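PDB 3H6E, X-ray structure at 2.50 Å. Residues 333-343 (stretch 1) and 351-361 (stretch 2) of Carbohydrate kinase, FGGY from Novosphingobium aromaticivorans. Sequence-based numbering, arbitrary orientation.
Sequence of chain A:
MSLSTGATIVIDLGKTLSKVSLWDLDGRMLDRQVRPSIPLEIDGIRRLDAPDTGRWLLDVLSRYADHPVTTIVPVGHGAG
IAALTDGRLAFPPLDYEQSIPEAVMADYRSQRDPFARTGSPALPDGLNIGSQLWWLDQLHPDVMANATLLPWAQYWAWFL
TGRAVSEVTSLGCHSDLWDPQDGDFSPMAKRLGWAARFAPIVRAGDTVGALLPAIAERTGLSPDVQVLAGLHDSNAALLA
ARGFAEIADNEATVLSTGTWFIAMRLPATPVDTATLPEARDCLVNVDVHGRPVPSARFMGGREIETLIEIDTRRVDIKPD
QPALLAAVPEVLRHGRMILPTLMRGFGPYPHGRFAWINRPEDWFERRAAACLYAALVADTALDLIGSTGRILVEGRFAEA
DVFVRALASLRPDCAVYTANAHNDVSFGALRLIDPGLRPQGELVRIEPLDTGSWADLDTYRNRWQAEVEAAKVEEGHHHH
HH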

# COMPACT_ATOMS: atom_id res chain seq x y z
N ARG A 333 20.37 -10.34 27.25
CA ARG A 333 21.55 -10.25 28.11
C ARG A 333 22.76 -11.06 27.64
O ARG A 333 23.86 -10.90 28.18
CB ARG A 333 21.20 -10.59 29.56
CG ARG A 333 20.27 -9.57 30.21
CD ARG A 333 20.55 -9.42 31.71
NE ARG A 333 19.85 -8.28 32.30
CZ ARG A 333 18.91 -8.38 33.23
NH1 ARG A 333 18.55 -9.57 33.69
NH2 ARG A 333 18.33 -7.28 33.71
N HIS A 334 22.57 -11.92 26.65
CA HIS A 334 23.70 -12.65 26.07
C HIS A 334 24.16 -12.00 24.77
O HIS A 334 25.09 -12.48 24.13
CB HIS A 334 23.36 -14.12 25.84
CG HIS A 334 23.48 -14.97 27.07
ND1 HIS A 334 22.40 -15.61 27.64
CD2 HIS A 334 24.55 -15.27 27.84
CE1 HIS A 334 22.80 -16.27 28.70
NE2 HIS A 334 24.10 -16.09 28.85
N GLY A 335 23.51 -10.91 24.38
CA GLY A 335 23.87 -10.20 23.17
C GLY A 335 23.64 -11.03 21.92
O GLY A 335 24.32 -10.85 20.91
N ARG A 336 22.68 -11.95 21.99
CA ARG A 336 22.32 -12.78 20.84
C ARG A 336 21.55 -11.94 19.84
O ARG A 336 20.42 -11.53 20.11
CB ARG A 336 21.47 -13.97 21.28
CG ARG A 336 22.07 -14.83 22.38
CD ARG A 336 21.35 -16.18 22.44
NE ARG A 336 21.49 -16.82 23.74
CZ ARG A 336 22.57 -17.48 24.13
NH1 ARG A 336 23.62 -17.57 23.33
NH2 ARG A 336 22.60 -18.04 25.34
N MSE A 337 22.13 -11.70 18.67
CA MSE A 337 21.48 -10.82 17.70
C MSE A 337 21.80 -11.10 16.22
O MSE A 337 22.67 -11.92 15.90
CB MSE A 337 21.79 -9.37 18.04
CG MSE A 337 23.23 -8.99 17.82
SE MSE A 337 23.63 -7.25 18.57
CE MSE A 337 25.15 -6.80 17.43
N ILE A 338 21.10 -10.39 15.35
CA ILE A 338 21.18 -10.56 13.90
C ILE A 338 21.56 -9.26 13.21
O ILE A 338 20.96 -8.22 13.49
CB ILE A 338 19.81 -10.98 13.32
CG1 ILE A 338 19.28 -12.22 14.04
CG2 ILE A 338 19.90 -11.20 11.81
CD1 ILE A 338 17.79 -12.45 13.84
N LEU A 339 22.53 -9.31 12.31
CA LEU A 339 22.92 -8.13 11.55
C LEU A 339 22.32 -8.14 10.14
O LEU A 339 22.28 -9.17 9.49
CB LEU A 339 24.45 -8.03 11.48
CG LEU A 339 25.19 -8.17 12.81
CD1 LEU A 339 26.66 -7.87 12.62
CD2 LEU A 339 24.60 -7.26 13.87
N PRO A 340 21.85 -6.97 9.68
CA PRO A 340 21.29 -6.76 8.33
C PRO A 340 22.36 -6.95 7.26
O PRO A 340 23.53 -6.70 7.54
CB PRO A 340 20.85 -5.29 8.36
CG PRO A 340 20.73 -4.94 9.80
CD PRO A 340 21.79 -5.74 10.49
N THR A 341 21.97 -7.37 6.06
CA THR A 341 20.58 -7.63 5.72
C THR A 341 20.43 -9.03 5.12
O THR A 341 21.40 -9.61 4.63
CB THR A 341 20.06 -6.62 4.68
OG1 THR A 341 18.66 -6.83 4.46
CG2 THR A 341 20.80 -6.77 3.36
N LEU A 342 19.21 -9.55 5.14
CA LEU A 342 18.93 -10.86 4.56
C LEU A 342 18.28 -10.74 3.17
O LEU A 342 17.98 -11.75 2.54
CB LEU A 342 18.06 -11.70 5.50
CG LEU A 342 18.72 -12.04 6.84
CD1 LEU A 342 18.41 -10.97 7.88
CD2 LEU A 342 18.27 -13.41 7.34
N MSE A 343 18.09 -9.51 2.72
CA MSE A 343 17.58 -9.24 1.37
C MSE A 343 18.42 -8.20 0.64
O MSE A 343 17.99 -7.05 0.49
CB MSE A 343 16.13 -8.77 1.41
CG MSE A 343 15.10 -9.88 1.32
SE MSE A 343 15.44 -11.18 -0.10
CE MSE A 343 15.49 -10.04 -1.67
N HIS A 351 23.14 -3.27 1.57
CA HIS A 351 24.36 -4.08 1.48
C HIS A 351 24.92 -4.51 2.84
O HIS A 351 26.09 -4.89 2.94
CB HIS A 351 25.44 -3.32 0.71
CG HIS A 351 25.04 -2.95 -0.69
ND1 HIS A 351 25.01 -1.65 -1.13
CD2 HIS A 351 24.64 -3.72 -1.73
CE1 HIS A 351 24.61 -1.63 -2.39
NE2 HIS A 351 24.38 -2.87 -2.78
N GLY A 352 24.10 -4.46 3.88
CA GLY A 352 24.54 -4.92 5.18
C GLY A 352 24.93 -6.39 5.12
O GLY A 352 24.12 -7.23 4.72
N ARG A 353 26.16 -6.70 5.48
CA ARG A 353 26.59 -8.10 5.49
C ARG A 353 25.93 -8.85 6.64
O ARG A 353 26.29 -8.67 7.80
CB ARG A 353 28.11 -8.22 5.61
CG ARG A 353 28.57 -9.66 5.83
CD ARG A 353 29.90 -9.74 6.56
NE ARG A 353 29.99 -10.93 7.41
CZ ARG A 353 30.64 -12.04 7.08
NH1 ARG A 353 31.28 -12.13 5.91
NH2 ARG A 353 30.66 -13.07 7.92
N PHE A 354 24.96 -9.68 6.30
CA PHE A 354 24.24 -10.48 7.29
C PHE A 354 25.21 -11.26 8.18
O PHE A 354 26.30 -11.63 7.76
CB PHE A 354 23.29 -11.45 6.58
CG PHE A 354 22.78 -12.55 7.47
CD1 PHE A 354 21.87 -12.27 8.48
CD2 PHE A 354 23.20 -13.85 7.28
CE1 PHE A 354 21.40 -13.28 9.30
CE2 PHE A 354 22.73 -14.87 8.09
CZ PHE A 354 21.83 -14.58 9.11
N ALA A 355 24.78 -11.51 9.42
CA ALA A 355 25.56 -12.32 10.36
C ALA A 355 24.86 -12.48 11.70
O ALA A 355 24.18 -11.57 12.17
CB ALA A 355 26.95 -11.72 10.56
N TRP A 356 25.03 -13.64 12.32
CA TRP A 356 24.57 -13.86 13.68
C TRP A 356 25.65 -13.44 14.67
O TRP A 356 26.80 -13.22 14.29
CB TRP A 356 24.24 -15.34 13.91
CG TRP A 356 22.82 -15.72 13.64
CD1 TRP A 356 22.35 -16.43 12.57
CD2 TRP A 356 21.69 -15.43 14.46
NE1 TRP A 356 20.99 -16.59 12.67
CE2 TRP A 356 20.56 -15.99 13.83
CE3 TRP A 356 21.51 -14.76 15.67
CZ2 TRP A 356 19.28 -15.89 14.36
CZ3 TRP A 356 20.24 -14.66 16.20
CH2 TRP A 356 19.14 -15.23 15.54
N ILE A 357 25.27 -13.33 15.93
CA ILE A 357 26.22 -13.10 17.01
C ILE A 357 25.70 -13.79 18.25
O ILE A 357 24.63 -13.44 18.77
CB ILE A 357 26.44 -11.61 17.28
CG1 ILE A 357 27.31 -11.00 16.17
CG2 ILE A 357 27.10 -11.41 18.63
CD1 ILE A 357 27.45 -9.50 16.27
N ASN A 358 26.44 -14.78 18.73
CA ASN A 358 25.94 -15.66 19.77
C ASN A 358 24.59 -16.20 19.33
O ASN A 358 23.56 -15.93 19.95
CB ASN A 358 25.82 -14.91 21.10
CG ASN A 358 27.11 -14.20 21.48
OD1 ASN A 358 28.18 -14.48 20.93
ND2 ASN A 358 27.02 -13.28 22.43
N ARG A 359 24.61 -16.95 18.23
CA ARG A 359 23.40 -17.54 17.69
C ARG A 359 22.77 -18.48 18.70
O ARG A 359 23.43 -19.38 19.21
CB ARG A 359 23.72 -18.27 16.38
CG ARG A 359 22.77 -19.40 16.01
CD ARG A 359 22.44 -19.36 14.53
NE ARG A 359 22.37 -20.68 13.91
CZ ARG A 359 23.09 -21.05 12.86
NH1 ARG A 359 23.93 -20.19 12.29
NH2 ARG A 359 22.96 -22.27 12.35
N PRO A 360 21.48 -18.26 19.01
CA PRO A 360 20.78 -19.16 19.92
C PRO A 360 20.62 -20.50 19.23
O PRO A 360 20.52 -20.54 18.00
CB PRO A 360 19.41 -18.49 20.11
CG PRO A 360 19.54 -17.11 19.52
CD PRO A 360 20.60 -17.22 18.46
N GLU A 361 20.59 -21.59 19.99
CA GLU A 361 20.50 -22.91 19.39
C GLU A 361 19.10 -23.49 19.49
O GLU A 361 18.83 -24.58 19.00
CB GLU A 361 21.56 -23.84 19.98
CG GLU A 361 22.97 -23.50 19.53
CD GLU A 361 24.04 -24.03 20.47
OE1 GLU A 361 23.69 -24.80 21.39
OE2 GLU A 361 25.22 -23.67 20.28

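The polar core of this contact is a short antiparallel ladder, in which strand 337-339 runs against strand 355-357 with 156° between their directions. Its best-formed rungs are Leu 339 N to Ala 355 O, 2.8 Å with an N-H...O angle of 164°, and Met 337 N to Ile 357 O, 3.0 Å and 155°. The return bonds of the same two pairs are weaker: Ile 357 N reaches Met 337 O at 3.0 Å but with an angle of only 129°, and Ala 355 N lies 3.4 Å from Leu 339 O. Each hydrogen-bonded pair thus has one good bond and one weak one, and in both the good bond is donated by stretch 1.

Beyond the strands the pairing continues at both ends, by different means. Past Pro 340, which has no amide hydrogen to give, Thr 341 N donates to Gly 352 O at a short 2.5 Å; the peptide bond joining Pro 340 to Thr 341 is cis. Glycine suits position 352 sterically, since an ideal CB there would point toward stretch 1 and sit 2.4 Å from Pro 340 O. At the other end a side chain takes over. Asn 358, with positive phi and its CA-to-CB bond directed toward stretch 1, donates from ND2 to His 334 O at 2.7 Å. That carbonyl immediately precedes Gly 335, where the chain leaves a helix through a Schellman motif; the positive phi of Gly 335 is itself a conformation that favours glycine. The asparagine therefore ties the helix exit to the end of the ladder.

CA-H...O contacts supplement the amide bonds. Arg 336 CA approaches Ile 357 O at 3.2 Å, and Phe 354 CA approaches Leu 339 O at the same 3.2 Å, so each of these carbonyls receives a CA-H as well as an N-H.

Side chains alternate between the two faces of the sheet. Met 337, Leu 339, Ala 355 and Ile 357 share one face. Here the selenomethionine Met 337 brings CE to 3.7 Å from Ile 357 CD1, while Leu 339 CD1 lies 4.1 Å from that same Ile 357 CD1, so the isoleucine tip serves both neighbours. Small Ala 355 meets Leu 339 more loosely, CB to CD1 at 4.4 Å.

On the other face, Ile 338 and Trp 356 form the non-hydrogen-bonded pair, and their packing is close. Ile 338 CG1 stands over the six-membered ring of Trp 356, 3.4 Å from its centroid and 17° off the normal, a CH-pi contact. The other branch of the isoleucine, CG2, meets the edge of the Phe 354 ring, 3.6 Å from CE1. Leu 342 CD2 covers a face of that ring, 4.1 Å from its centroid.

Arg 336, the residue most covered by the other stretch, works largely through its aliphatic part: CG lies 3.1 Å from Asn 358 O, and CD packs 3.6 Å from Pro 360 CG.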